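PDB 3LKI: fructokinase from Xylella fastidiosa, which probably uses ATP to phosphorylate fructose, as a sugar kinase of the PfkB family with a ribokinase-like fold. Local coordinates for residues B[248-253]-B[299-304]. Residues are numbered along the deposited sequence; the frame is centred on the assembly and turned at random.
Sequences PTFRVQ and AAAVGA. With ATP (adenosine-5'-triphosphate), chain E.
Phe250 and Val252 pack against the alanine face of helix 289-307 in an apolar contact with one water bridge, forming part of the wall of the ATP site of this ribokinase-like fold. The loop 248-253 leaves the edge strand 244-247 of the large mixed sheet and runs past the helix, with the nucleotide beside both. Phe250 has CG anti to its carbonyl carbon (chi1 -71°), which brings the ring against the helix at Ala300 and Ala301. The CD2-CE2 side does the touching: Phe250 CE2 lies 3.4 Å from Ala301 CB, while the carbonyl carbon of Ala300 meets the ring at its edge, near the ring plane. Ile326 of helix 319-328 also touches this buried ring. One helical turn on, Ala304 CB touches both side chains of the loop, 4.0 Å from Phe250 CB and 3.8 Å from Val252 CG2. That methyl of Val252 also lies near the adenine, with CG2 3.7 Å from ATP C2. At the ribose, Thr249 CG2 comes within 3.4 Å of ATP O2', and Gly303 CA lies 3.8 Å from ATP O4'. No direct hydrogen bond joins the segments; a single water links them to the sugar, accepting from Phe250 N, bonding ATP O2' and donating to Ala300 O at 2.7 Å.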
loop_
_atom_site.group_PDB
_atom_site.type_symbol
_atom_site.label_atom_id
_atom_site.label_comp_id
_atom_site.label_asym_id
_atom_site.label_seq_id
_atom_site.Cartn_x
_atom_site.Cartn_y
_atom_site.Cartn_z
ATOM N N PRO B 248 -28.126 -12.250 26.113
ATOM C CA PRO B 248 -26.874 -12.934 26.458
ATOM C C PRO B 248 -26.239 -13.503 25.196
ATOM O O PRO B 248 -26.928 -13.835 24.230
ATOM C CB PRO B 248 -27.337 -14.025 27.420
ATOM C CG PRO B 248 -28.701 -14.374 26.891
ATOM C CD PRO B 248 -29.295 -13.001 26.620
ATOM N N THR B 249 -24.920 -13.593 25.210
ATOM C CA THR B 249 -24.191 -14.117 24.072
ATOM C C THR B 249 -23.902 -15.601 24.281
ATOM O O THR B 249 -24.344 -16.207 25.258
ATOM C CB THR B 249 -22.863 -13.357 23.881
ATOM O OG1 THR B 249 -22.119 -13.392 25.106
ATOM C CG2 THR B 249 -23.130 -11.903 23.496
ATOM N N PHE B 250 -23.173 -16.187 23.343
ATOM C CA PHE B 250 -22.818 -17.590 23.441
ATOM C C PHE B 250 -21.418 -17.677 24.028
ATOM O O PHE B 250 -20.652 -16.721 23.956
ATOM C CB PHE B 250 -22.881 -18.226 22.056
ATOM C CG PHE B 250 -24.276 -18.374 21.540
ATOM C CD1 PHE B 250 -25.041 -19.486 21.883
ATOM C CD2 PHE B 250 -24.859 -17.369 20.777
ATOM C CE1 PHE B 250 -26.369 -19.591 21.478
ATOM C CE2 PHE B 250 -26.184 -17.465 20.367
ATOM C CZ PHE B 250 -26.943 -18.578 20.719
ATOM N N ARG B 251 -21.094 -18.811 24.633
ATOM C CA ARG B 251 -19.776 -18.990 25.220
ATOM C C ARG B 251 -18.872 -19.735 24.248
ATOM O O ARG B 251 -19.086 -20.911 23.962
ATOM C CB ARG B 251 -19.869 -19.771 26.535
ATOM C CG ARG B 251 -20.474 -21.154 26.388
ATOM C CD ARG B 251 -19.907 -22.122 27.415
ATOM N NE ARG B 251 -20.395 -23.484 27.209
ATOM C CZ ARG B 251 -21.655 -23.865 27.394
ATOM N NH1 ARG B 251 -22.565 -22.986 27.793
ATOM N NH2 ARG B 251 -22.008 -25.126 27.177
ATOM N N VAL B 252 -17.867 -19.042 23.726
ATOM C CA VAL B 252 -16.937 -19.665 22.798
ATOM C C VAL B 252 -15.504 -19.241 23.080
ATOM O O VAL B 252 -15.255 -18.260 23.784
ATOM C CB VAL B 252 -17.279 -19.323 21.329
ATOM C CG1 VAL B 252 -18.540 -20.060 20.903
ATOM C CG2 VAL B 252 -17.456 -17.822 21.168
ATOM N N GLN B 253 -14.567 -20.003 22.526
ATOM C CA GLN B 253 -13.145 -19.740 22.686
ATOM C C GLN B 253 -12.687 -18.857 21.535
ATOM O O GLN B 253 -12.710 -19.278 20.378
ATOM C CB GLN B 253 -12.370 -21.061 22.666
ATOM C CG GLN B 253 -10.855 -20.924 22.534
ATOM C CD GLN B 253 -10.146 -20.784 23.869
ATOM O OE1 GLN B 253 -10.346 -19.814 24.601
ATOM N NE2 GLN B 253 -9.308 -21.765 24.192
ATOM N N ALA B 299 -28.189 -13.582 15.614
ATOM C CA ALA B 299 -27.078 -12.706 15.242
ATOM C C ALA B 299 -25.884 -12.931 16.159
ATOM O O ALA B 299 -24.745 -12.985 15.697
ATOM C CB ALA B 299 -27.502 -11.238 15.273
ATOM N N ALA B 300 -26.150 -13.074 17.455
ATOM C CA ALA B 300 -25.091 -13.306 18.434
ATOM C C ALA B 300 -24.395 -14.630 18.121
ATOM O O ALA B 300 -23.177 -14.750 18.282
ATOM C CB ALA B 300 -25.670 -13.337 19.850
ATOM N N ALA B 301 -25.170 -15.616 17.664
ATOM C CA ALA B 301 -24.618 -16.923 17.323
ATOM C C ALA B 301 -23.647 -16.801 16.153
ATOM O O ALA B 301 -22.578 -17.408 16.164
ATOM C CB ALA B 301 -25.731 -17.894 16.974
ATOM N N VAL B 302 -24.027 -16.025 15.139
ATOM C CA VAL B 302 -23.168 -15.824 13.970
ATOM C C VAL B 302 -21.865 -15.163 14.415
ATOM O O VAL B 302 -20.778 -15.586 14.035
ATOM C CB VAL B 302 -23.858 -14.931 12.900
ATOM C CG1 VAL B 302 -22.953 -14.795 11.684
ATOM C CG2 VAL B 302 -25.200 -15.542 12.488
ATOM N N GLY B 303 -21.985 -14.123 15.237
ATOM C CA GLY B 303 -20.808 -13.431 15.740
ATOM C C GLY B 303 -19.884 -14.350 16.525
ATOM O O GLY B 303 -18.666 -14.264 16.393
ATOM N N ALA B 304 -20.463 -15.231 17.338
ATOM C CA ALA B 304 -19.666 -16.157 18.135
ATOM C C ALA B 304 -18.876 -17.137 17.267
ATOM O O ALA B 304 -17.713 -17.412 17.543
ATOM C CB ALA B 304 -20.561 -16.925 19.110
HETATM P PG ATP E . -15.567 -5.061 15.429
HETATM O O1G ATP E . -15.590 -3.560 15.525
HETATM O O2G ATP E . -16.039 -5.581 14.078
HETATM O O3G ATP E . -14.153 -5.577 15.744
HETATM P PB ATP E . -17.185 -4.871 17.887
HETATM O O1B ATP E . -16.125 -4.537 18.923
HETATM O O2B ATP E . -18.104 -3.834 17.343
HETATM O O3B ATP E . -16.577 -5.579 16.555
HETATM P PA ATP E . -18.008 -6.918 19.817
HETATM O O1A ATP E . -16.620 -7.458 20.056
HETATM O O2A ATP E . -18.679 -6.078 20.859
HETATM O O3A ATP E . -18.081 -6.075 18.425
HETATM O "O5'" ATP E . -19.282 -7.969 18.943
HETATM C "C5'" ATP E . -19.885 -8.729 17.935
HETATM C "C4'" ATP E . -20.876 -9.700 18.540
HETATM O "O4'" ATP E . -20.069 -10.882 18.400
HETATM C "C3'" ATP E . -21.093 -9.684 20.077
HETATM O "O3'" ATP E . -22.188 -8.890 20.486
HETATM C "C2'" ATP E . -21.242 -11.119 20.374
HETATM O "O2'" ATP E . -22.593 -11.565 20.109
HETATM C "C1'" ATP E . -20.212 -11.777 19.501
HETATM N N9 ATP E . -18.898 -11.890 20.294
HETATM C C8 ATP E . -17.756 -11.100 20.229
HETATM N N7 ATP E . -16.791 -11.520 21.093
HETATM C C5 ATP E . -17.280 -12.582 21.728
HETATM C C6 ATP E . -16.813 -13.546 22.775
HETATM N N6 ATP E . -15.579 -13.405 23.302
HETATM N N1 ATP E . -17.676 -14.581 23.193
HETATM C C2 ATP E . -18.962 -14.764 22.673
HETATM N N3 ATP E . -19.452 -13.916 21.706
HETATM C C4 ATP E . -18.672 -12.840 21.205
HETATM O O HOH W 1 -22.364 -14.350 20.863
#